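PDB 6L7N: lipase, class 3 from Penicillium roqueforti FM164, which probably hydrolyses ester bonds of lipids such as triacylglycerols, as a fungal lipase of the alpha/beta-hydrolase superfamily. Local coordinates for residues A22-D27 with K40-Q45; F12-Q17 with H73-V78; V144-G149 with M266-G271. All coordinates share one frame; numbering follows the deposited sequence.

How the contacts relate
Helix 6-22, near the N terminus, supplies the first half of contact 2; at its end, residues 22-27 open contact 1. Residues 40-45 close that short loop well before 73-78 closes the longer one of contact 2, so contact 1 is nested within contact 2. Contact 3 follows in series, bringing 266-271, near the C terminus, back to the strand-to-helix turn at 144-149. Contact 2 joins the N-terminal helix to the start of strand 77-83, next to strand 140-146 that leads into contact 3. Gln17 binds Gln45 N between contacts 2 and 1, while Tyr23 reaches His146 and Asn42 reaches Lys267 between contacts 1 and 3.

Contact 1 of 3, residues A22-D27 with K40-Q45; sequences AYYADD and KGNCPQ
Tyr24 reaches across to Lys40 and Asn42, its hydroxyl tying residues 22-27 to the loop that leads into helix 44-49 in the N-terminal region of this alpha/beta-hydrolase. Tyr24 is the N-cap of the short helix 25-28, and its backbone O accepts from Asp27 N. From CB, which points toward 40-45, the side chain runs out with CG anti to the carbonyl carbon (chi1 -73°). The first atoms to approach the other loop are on the far side of the ring: CE1 lies 3.5 Å from Asn42 OD1, and CE2 3.8 Å from Lys40 N. Both partners stand at the ring edge, near its plane. CZ follows, 3.4 Å from Asn42 OD1. At the tip, OH donates to Asn42 OD1 in a short bond of 2.5 Å, the donor tilted 32° from the amide carbonyl plane. The same oxygen accepts from Lys40 N at 3.1 Å along a bent line, with an N-H...O angle of 141°. Two bonds thus grip the phenol and limit the turning of its O-H. Lys40 adds its CB beside the hydroxyl, while the rest of its chain bends away. Asn42 comes from the opposite direction, its amide plane turned well away from the ring plane, and its ND2 is taken by the backbone O of Lys267. Next in sequence, Cys43 precedes helix 44-49 as its N-cap, with SG bonded to Cys38 SG.

Contact 2 of 3, residues F12-Q17 with H73-V78; sequences FDFWVQ and HANEAV
Trp15 and Ala77 make the buried half of this contact, Phe14 and Asn75 the half nearer solvent. On the tight side, the far corner of the indole, CH2, meets the methyl CB of Ala77 at 3.8 Å. The methyl sits at the ring edge, near its plane, which leaves the indole faces to other partners. Phe14 CD2 lies 3.6 Å above the centre of one face; the Trp15 indole also stacks with Tyr171, and Glu140 and Ala142 of strand 140-146 touch it as well. Helix 6-22 is thereby laid against the central sheet of the alpha/beta-hydrolase fold, where strand 77-83 runs parallel to 140-146 and antiparallel to 66-72. The turn between strands 66-72 and 77-83 ends in a G1 beta bulge, in which Glu76 and Ala77 both face Asp72. Asn75, in that turn, leads to the looser side. Its amide and the Phe14 ring come from opposite directions, their planes 54° apart, and ND2 stands 3.2 Å from Phe14 CZ on an oblique approach. CG of Phe14 is anti to the backbone N (chi1 171°), which carries the ring out toward the turn. Both residues are partly exposed, and no hydrogen bond joins them across the contact; Asn75 ND2 is hydrogen-bonded to a residue flanking one of the segments, and its backbone N to Asp72 OD1.

Contact 3 of 3, residues V144-G149 with M266-G271; sequences VGHSLG and MKTDAG
His146 and Thr268 alone touch across this buried contact, and they meet over a ring face. The principal interaction is a CH-pi contact: Thr268 CB stands 3.9 Å above the centroid of the imidazole, 5° off the ring normal. Methyl CG2 of Thr268 adds packing, 4.0 Å from His146 CD2. OG1 sits closer to the ring than is comfortable in the model, and its role is doubtful. A chi1 of 169° swings the His146 ring out from the strand end, trans to its own N, toward 266-271.

Polar bonds hold the ring from outside the two segments. Tyr23 OH hydrogen-bonds to ND1 and the backbone O of His261 to NE2, while the His261 ring stacks on the imidazole. Replacing His146 by an alanine would probably leave Tyr23 OH and His261 O without these mates and open a gap beneath Thr268 CB.

Within 266-271, a type I turn from Lys267 to Ala270 presents Thr268, and the Ala270 N to Lys267 O bond of 3.3 Å closes it. Inside the turn Lys267 NZ lies 3.5 Å from Asp269 OD1 in a salt bridge; OD1 also pairs with Lys272 NZ.

Backbone strain marks the other side. Ser147, at phi 63°, fits a nucleophile elbow of the GxSxG type, and a CB on Gly145 would clash with Gly149 O. Ser147 OG is hydrogen-bonded to His261 NE2, consistent with a Ser-His-Asp triad completed by Asp201. Because a carbonyl oxygen can only accept, His146 NE2 probably carries a proton toward His261 O, linking the residue before the likely nucleophile to the backbone of the likely catalytic histidine.

Contact 1 of 3, residues A22-D27 with K40-Q45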
loop_
_atom_site.group_PDB
_atom_site.type_symbol
_atom_site.label_atom_id
_atom_site.label_comp_id
_atom_site.label_asym_id
_atom_site.label_seq_id
_atom_site.Cartn_x
_atom_site.Cartn_y
_atom_site.Cartn_z
ATOM N N ALA A 22 10.318 -2.732 -0.163
ATOM C CA ALA A 22 10.073 -2.429 1.243
ATOM C C ALA A 22 10.282 -3.628 2.160
ATOM O O ALA A 22 10.502 -3.445 3.361
ATOM C CB ALA A 22 8.643 -1.915 1.453
ATOM N N TYR A 23 10.197 -4.846 1.642
ATOM C CA TYR A 23 10.378 -6.002 2.507
ATOM C C TYR A 23 11.836 -6.295 2.825
ATOM O O TYR A 23 12.097 -7.085 3.733
ATOM C CB TYR A 23 9.746 -7.238 1.878
ATOM C CG TYR A 23 8.244 -7.285 2.073
ATOM C CD1 TYR A 23 7.690 -7.860 3.206
ATOM C CD2 TYR A 23 7.385 -6.740 1.128
ATOM C CE1 TYR A 23 6.304 -7.904 3.384
ATOM C CE2 TYR A 23 6.001 -6.774 1.299
ATOM C CZ TYR A 23 5.472 -7.355 2.429
ATOM O OH TYR A 23 4.101 -7.394 2.595
ATOM N N TYR A 24 12.783 -5.672 2.123
ATOM C CA TYR A 24 14.202 -5.993 2.265
ATOM C C TYR A 24 14.837 -5.126 3.342
ATOM O O TYR A 24 14.937 -3.904 3.173
ATOM C CB TYR A 24 14.946 -5.778 0.948
ATOM C CG TYR A 24 14.666 -6.804 -0.110
ATOM C CD1 TYR A 24 13.551 -6.690 -0.915
ATOM C CD2 TYR A 24 15.523 -7.879 -0.312
ATOM C CE1 TYR A 24 13.281 -7.609 -1.887
ATOM C CE2 TYR A 24 15.262 -8.816 -1.295
ATOM C CZ TYR A 24 14.140 -8.672 -2.083
ATOM O OH TYR A 24 13.847 -9.592 -3.059
ATOM N N ALA A 25 15.312 -5.762 4.421
ATOM C CA ALA A 25 16.053 -5.031 5.447
ATOM C C ALA A 25 17.219 -4.260 4.858
ATOM O O ALA A 25 17.560 -3.177 5.349
ATOM C CB ALA A 25 16.568 -5.982 6.526
ATOM N N ASP A 26 17.847 -4.806 3.814
ATOM C CA ASP A 26 18.928 -4.092 3.136
ATOM C C ASP A 26 18.470 -2.745 2.600
ATOM O O ASP A 26 19.282 -1.827 2.464
ATOM C CB ASP A 26 19.463 -4.926 1.984
ATOM C CG ASP A 26 19.528 -6.383 2.321
ATOM O OD1 ASP A 26 19.947 -6.702 3.458
ATOM O OD2 ASP A 26 19.152 -7.225 1.464
ATOM N N ASP A 27 17.195 -2.612 2.258
ATOM C CA ASP A 27 16.747 -1.349 1.686
ATOM C C ASP A 27 16.281 -0.369 2.758
ATOM O O ASP A 27 16.589 0.823 2.677
ATOM C CB ASP A 27 15.623 -1.585 0.672
ATOM C CG ASP A 27 16.122 -2.204 -0.628
ATOM O OD1 ASP A 27 17.164 -1.757 -1.167
ATOM O OD2 ASP A 27 15.473 -3.151 -1.100
ATOM N N LYS A 40 16.342 -10.956 -4.266
ATOM C CA LYS A 40 15.592 -12.068 -4.842
ATOM C C LYS A 40 15.039 -11.764 -6.229
ATOM O O LYS A 40 14.258 -12.562 -6.757
ATOM C CB LYS A 40 14.455 -12.478 -3.902
ATOM C CG LYS A 40 14.926 -13.048 -2.568
ATOM C CD LYS A 40 16.147 -13.931 -2.731
ATOM C CE LYS A 40 15.770 -15.408 -2.814
ATOM N NZ LYS A 40 16.992 -16.282 -2.845
ATOM N N GLY A 41 15.408 -10.636 -6.825
ATOM C CA GLY A 41 15.060 -10.381 -8.207
ATOM C C GLY A 41 13.617 -10.002 -8.455
ATOM O O GLY A 41 13.115 -10.225 -9.561
ATOM N N ASN A 42 12.935 -9.409 -7.471
ATOM C CA ASN A 42 11.531 -9.049 -7.640
ATOM C C ASN A 42 11.295 -7.536 -7.687
ATOM O O ASN A 42 10.146 -7.091 -7.571
ATOM C CB ASN A 42 10.667 -9.708 -6.554
ATOM C CG ASN A 42 11.100 -9.350 -5.149
ATOM O OD1 ASN A 42 12.245 -8.950 -4.916
ATOM N ND2 ASN A 42 10.180 -9.500 -4.194
ATOM N N CYS A 43 12.342 -6.731 -7.879
ATOM C CA CYS A 43 12.049 -5.358 -8.294
ATOM C C CYS A 43 12.956 -4.912 -9.448
ATOM O O CYS A 43 13.625 -3.870 -9.350
ATOM C CB CYS A 43 12.143 -4.391 -7.103
ATOM S SG CYS A 43 13.764 -4.139 -6.313
ATOM N N PRO A 44 12.991 -5.653 -10.566
ATOM C CA PRO A 44 13.962 -5.303 -11.623
ATOM C C PRO A 44 13.734 -3.928 -12.228
ATOM O O PRO A 44 14.702 -3.222 -12.532
ATOM C CB PRO A 44 13.767 -6.420 -12.659
ATOM C CG PRO A 44 12.367 -6.916 -12.421
ATOM C CD PRO A 44 12.195 -6.841 -10.933
ATOM N N GLN A 45 12.474 -3.519 -12.420
ATOM C CA GLN A 45 12.231 -2.214 -13.034
ATOM C C GLN A 45 12.556 -1.069 -12.080
ATOM O O GLN A 45 12.942 0.026 -12.522
ATOM C CB GLN A 45 10.790 -2.135 -13.529
ATOM C CG GLN A 45 10.483 -3.107 -14.667
ATOM C CD GLN A 45 9.091 -2.922 -15.244
ATOM O OE1 GLN A 45 8.165 -2.519 -14.544
ATOM N NE2 GLN A 45 8.941 -3.209 -16.533
#

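Contact 2 of 3, residues F12-Q17 with H73-V78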
loop_
_atom_site.group_PDB
_atom_site.type_symbol
_atom_site.label_atom_id
_atom_site.label_comp_id
_atom_site.label_asym_id
_atom_site.label_seq_id
_atom_site.Cartn_x
_atom_site.Cartn_y
_atom_site.Cartn_z
ATOM N N PHE A 12 0.763 -0.532 -13.062
ATOM C CA PHE A 12 0.403 -1.339 -11.899
ATOM C C PHE A 12 1.484 -2.377 -11.602
ATOM O O PHE A 12 1.839 -2.593 -10.434
ATOM C CB PHE A 12 -0.955 -2.016 -12.119
ATOM C CG PHE A 12 -2.096 -1.054 -12.391
ATOM C CD1 PHE A 12 -2.021 0.285 -12.008
ATOM C CD2 PHE A 12 -3.243 -1.498 -13.027
ATOM C CE1 PHE A 12 -3.074 1.164 -12.262
ATOM C CE2 PHE A 12 -4.312 -0.619 -13.279
ATOM C CZ PHE A 12 -4.221 0.704 -12.897
ATOM N N ASP A 13 2.031 -3.022 -12.647
ATOM C CA ASP A 13 3.156 -3.943 -12.471
ATOM C C ASP A 13 4.399 -3.242 -11.973
ATOM O O ASP A 13 5.300 -3.912 -11.457
ATOM C CB ASP A 13 3.584 -4.652 -13.764
ATOM C CG ASP A 13 2.445 -5.196 -14.545
ATOM O OD1 ASP A 13 1.403 -5.498 -13.940
ATOM O OD2 ASP A 13 2.620 -5.393 -15.769
ATOM N N PHE A 14 4.513 -1.933 -12.203
ATOM C CA PHE A 14 5.738 -1.239 -11.824
ATOM C C PHE A 14 5.732 -0.847 -10.351
ATOM O O PHE A 14 6.667 -1.170 -9.608
ATOM C CB PHE A 14 5.928 -0.002 -12.703
ATOM C CG PHE A 14 7.047 0.897 -12.254
ATOM C CD1 PHE A 14 8.362 0.473 -12.319
ATOM C CD2 PHE A 14 6.786 2.163 -11.769
ATOM C CE1 PHE A 14 9.391 1.300 -11.907
ATOM C CE2 PHE A 14 7.810 2.988 -11.353
ATOM C CZ PHE A 14 9.115 2.556 -11.425
ATOM N N TRP A 15 4.684 -0.146 -9.905
ATOM C CA TRP A 15 4.754 0.440 -8.563
ATOM C C TRP A 15 4.764 -0.632 -7.476
ATOM O O TRP A 15 5.299 -0.405 -6.381
ATOM C CB TRP A 15 3.612 1.433 -8.347
ATOM C CG TRP A 15 3.753 2.630 -9.225
ATOM C CD1 TRP A 15 2.986 2.949 -10.308
ATOM C CD2 TRP A 15 4.743 3.669 -9.114
ATOM N NE1 TRP A 15 3.430 4.123 -10.876
ATOM C CE2 TRP A 15 4.509 4.581 -10.165
ATOM C CE3 TRP A 15 5.797 3.915 -8.230
ATOM C CZ2 TRP A 15 5.294 5.728 -10.354
ATOM C CZ3 TRP A 15 6.581 5.053 -8.422
ATOM C CH2 TRP A 15 6.319 5.944 -9.471
ATOM N N VAL A 16 4.213 -1.812 -7.764
ATOM C CA VAL A 16 4.278 -2.900 -6.800
ATOM C C VAL A 16 5.724 -3.272 -6.461
ATOM O O VAL A 16 5.986 -3.814 -5.384
ATOM C CB VAL A 16 3.495 -4.119 -7.324
ATOM C CG1 VAL A 16 4.294 -4.866 -8.402
ATOM C CG2 VAL A 16 3.136 -5.048 -6.181
ATOM N N GLN A 17 6.681 -2.970 -7.342
ATOM C CA GLN A 17 8.066 -3.356 -7.053
ATOM C C GLN A 17 8.716 -2.490 -5.968
ATOM O O GLN A 17 9.650 -2.943 -5.296
ATOM C CB GLN A 17 8.881 -3.335 -8.350
ATOM C CG GLN A 17 8.348 -4.354 -9.358
ATOM C CD GLN A 17 9.098 -4.323 -10.678
ATOM O OE1 GLN A 17 10.324 -4.240 -10.707
ATOM N NE2 GLN A 17 8.360 -4.373 -11.777
ATOM N N HIS A 73 14.355 9.279 -10.631
ATOM C CA HIS A 73 14.566 10.285 -11.664
ATOM C C HIS A 73 14.062 9.844 -13.028
ATOM O O HIS A 73 13.815 10.695 -13.891
ATOM C CB HIS A 73 16.057 10.628 -11.752
ATOM C CG HIS A 73 16.595 11.265 -10.513
ATOM N ND1 HIS A 73 16.207 12.518 -10.098
ATOM C CD2 HIS A 73 17.477 10.818 -9.589
ATOM C CE1 HIS A 73 16.834 12.823 -8.976
ATOM N NE2 HIS A 73 17.608 11.806 -8.643
ATOM N N ALA A 74 13.925 8.541 -13.254
ATOM C CA ALA A 74 13.363 8.083 -14.518
ATOM C C ALA A 74 11.889 8.449 -14.625
ATOM O O ALA A 74 11.438 8.930 -15.673
ATOM C CB ALA A 74 13.564 6.575 -14.667
ATOM N N ASN A 75 11.126 8.254 -13.550
ATOM C CA ASN A 75 9.691 8.510 -13.567
ATOM C C ASN A 75 9.310 9.791 -12.834
ATOM O O ASN A 75 8.117 10.053 -12.647
ATOM C CB ASN A 75 8.939 7.306 -12.991
ATOM C CG ASN A 75 9.185 6.031 -13.791
ATOM O OD1 ASN A 75 8.707 5.894 -14.918
ATOM N ND2 ASN A 75 9.946 5.103 -13.218
ATOM N N GLU A 76 10.291 10.603 -12.438
ATOM C CA GLU A 76 10.065 11.895 -11.791
ATOM C C GLU A 76 9.130 11.750 -10.590
ATOM O O GLU A 76 8.071 12.372 -10.504
ATOM C CB GLU A 76 9.526 12.928 -12.793
ATOM C CG GLU A 76 10.575 13.400 -13.818
ATOM C CD GLU A 76 10.296 14.797 -14.385
ATOM O OE1 GLU A 76 9.949 15.717 -13.611
ATOM O OE2 GLU A 76 10.441 14.989 -15.612
ATOM N N ALA A 77 9.532 10.895 -9.655
ATOM C CA ALA A 77 8.684 10.644 -8.499
ATOM C C ALA A 77 9.509 10.506 -7.231
ATOM O O ALA A 77 10.584 9.903 -7.238
ATOM C CB ALA A 77 7.832 9.382 -8.691
ATOM N N VAL A 78 8.994 11.088 -6.146
ATOM C CA VAL A 78 9.405 10.755 -4.793
ATOM C C VAL A 78 8.490 9.643 -4.321
ATOM O O VAL A 78 7.273 9.724 -4.513
ATOM C CB VAL A 78 9.316 11.983 -3.874
ATOM C CG1 VAL A 78 9.638 11.614 -2.442
ATOM C CG2 VAL A 78 10.275 13.074 -4.375
#

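Contact 3 of 3, residues V144-G149 with M266-G271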
loop_
_atom_site.group_PDB
_atom_site.type_symbol
_atom_site.label_atom_id
_atom_site.label_comp_id
_atom_site.label_asym_id
_atom_site.label_seq_id
_atom_site.Cartn_x
_atom_site.Cartn_y
_atom_site.Cartn_z
ATOM N N VAL A 144 3.204 3.981 -1.461
ATOM C CA VAL A 144 2.951 2.621 -1.906
ATOM C C VAL A 144 3.169 1.642 -0.756
ATOM O O VAL A 144 3.989 1.861 0.143
ATOM C CB VAL A 144 3.837 2.280 -3.125
ATOM C CG1 VAL A 144 5.308 2.515 -2.784
ATOM C CG2 VAL A 144 3.620 0.845 -3.591
ATOM N N GLY A 145 2.401 0.562 -0.783
ATOM C CA GLY A 145 2.711 -0.537 0.119
ATOM C C GLY A 145 1.900 -1.751 -0.261
ATOM O O GLY A 145 1.015 -1.687 -1.116
ATOM N N HIS A 146 2.215 -2.861 0.404
ATOM C CA HIS A 146 1.526 -4.125 0.206
ATOM C C HIS A 146 1.105 -4.647 1.572
ATOM O O HIS A 146 1.771 -4.382 2.576
ATOM C CB HIS A 146 2.440 -5.143 -0.521
ATOM C CG HIS A 146 1.918 -6.550 -0.533
ATOM N ND1 HIS A 146 2.391 -7.523 0.325
ATOM C CD2 HIS A 146 0.995 -7.158 -1.319
ATOM C CE1 HIS A 146 1.771 -8.667 0.078
ATOM N NE2 HIS A 146 0.922 -8.475 -0.918
ATOM N N SER A 147 -0.004 -5.374 1.606
ATOM C CA SER A 147 -0.432 -6.066 2.834
ATOM C C SER A 147 -0.710 -5.013 3.911
ATOM O O SER A 147 -1.257 -3.948 3.598
ATOM C CB SER A 147 0.606 -7.102 3.217
ATOM O OG SER A 147 0.138 -7.929 4.262
ATOM N N LEU A 148 -0.383 -5.284 5.185
ATOM C CA LEU A 148 -0.612 -4.291 6.232
ATOM C C LEU A 148 0.116 -2.988 5.932
ATOM O O LEU A 148 -0.379 -1.908 6.276
ATOM C CB LEU A 148 -0.190 -4.842 7.599
ATOM C CG LEU A 148 -0.783 -6.213 7.934
ATOM C CD1 LEU A 148 -0.482 -6.624 9.387
ATOM C CD2 LEU A 148 -2.265 -6.208 7.655
ATOM N N GLY A 149 1.273 -3.058 5.261
ATOM C CA GLY A 149 1.928 -1.828 4.839
ATOM C C GLY A 149 1.053 -0.984 3.933
ATOM O O GLY A 149 1.062 0.250 4.007
ATOM N N MET A 266 3.996 -9.782 -8.848
ATOM C CA MET A 266 5.186 -10.532 -8.456
ATOM C C MET A 266 4.960 -11.171 -7.095
ATOM O O MET A 266 3.917 -10.990 -6.461
ATOM C CB MET A 266 6.436 -9.643 -8.404
ATOM C CG MET A 266 6.833 -9.030 -9.738
ATOM S SD MET A 266 5.624 -7.807 -10.263
ATOM C CE MET A 266 6.547 -6.860 -11.460
ATOM N N LYS A 267 5.960 -11.934 -6.650
ATOM C CA LYS A 267 6.003 -12.379 -5.264
ATOM C C LYS A 267 6.412 -11.188 -4.416
ATOM O O LYS A 267 7.607 -10.967 -4.192
ATOM C CB LYS A 267 6.986 -13.535 -5.094
ATOM C CG LYS A 267 6.717 -14.397 -3.894
ATOM C CD LYS A 267 7.529 -15.676 -3.992
ATOM C CE LYS A 267 8.286 -15.907 -2.715
ATOM N NZ LYS A 267 7.504 -15.398 -1.555
ATOM N N THR A 268 5.433 -10.415 -3.938
ATOM C CA THR A 268 5.757 -9.099 -3.395
ATOM C C THR A 268 6.629 -9.197 -2.147
ATOM O O THR A 268 7.497 -8.349 -1.926
ATOM C CB THR A 268 4.480 -8.311 -3.088
ATOM O OG1 THR A 268 3.949 -8.729 -1.824
ATOM C CG2 THR A 268 3.433 -8.543 -4.159
ATOM N N ASP A 269 6.418 -10.217 -1.312
ATOM C CA ASP A 269 7.134 -10.298 -0.042
ATOM C C ASP A 269 8.308 -11.272 -0.066
ATOM O O ASP A 269 8.708 -11.767 0.994
ATOM C CB ASP A 269 6.182 -10.659 1.099
ATOM C CG ASP A 269 5.750 -12.102 1.065
ATOM O OD1 ASP A 269 5.863 -12.742 -0.006
ATOM O OD2 ASP A 269 5.279 -12.593 2.115
ATOM N N ALA A 270 8.873 -11.549 -1.243
ATOM C CA ALA A 270 9.992 -12.482 -1.334
ATOM C C ALA A 270 11.185 -12.054 -0.491
ATOM O O ALA A 270 11.983 -12.912 -0.097
ATOM C CB ALA A 270 10.429 -12.640 -2.795
ATOM N N GLY A 271 11.332 -10.756 -0.207
ATOM C CA GLY A 271 12.483 -10.267 0.535
ATOM C C GLY A 271 12.399 -10.348 2.045
ATOM O O GLY A 271 13.359 -9.980 2.726
#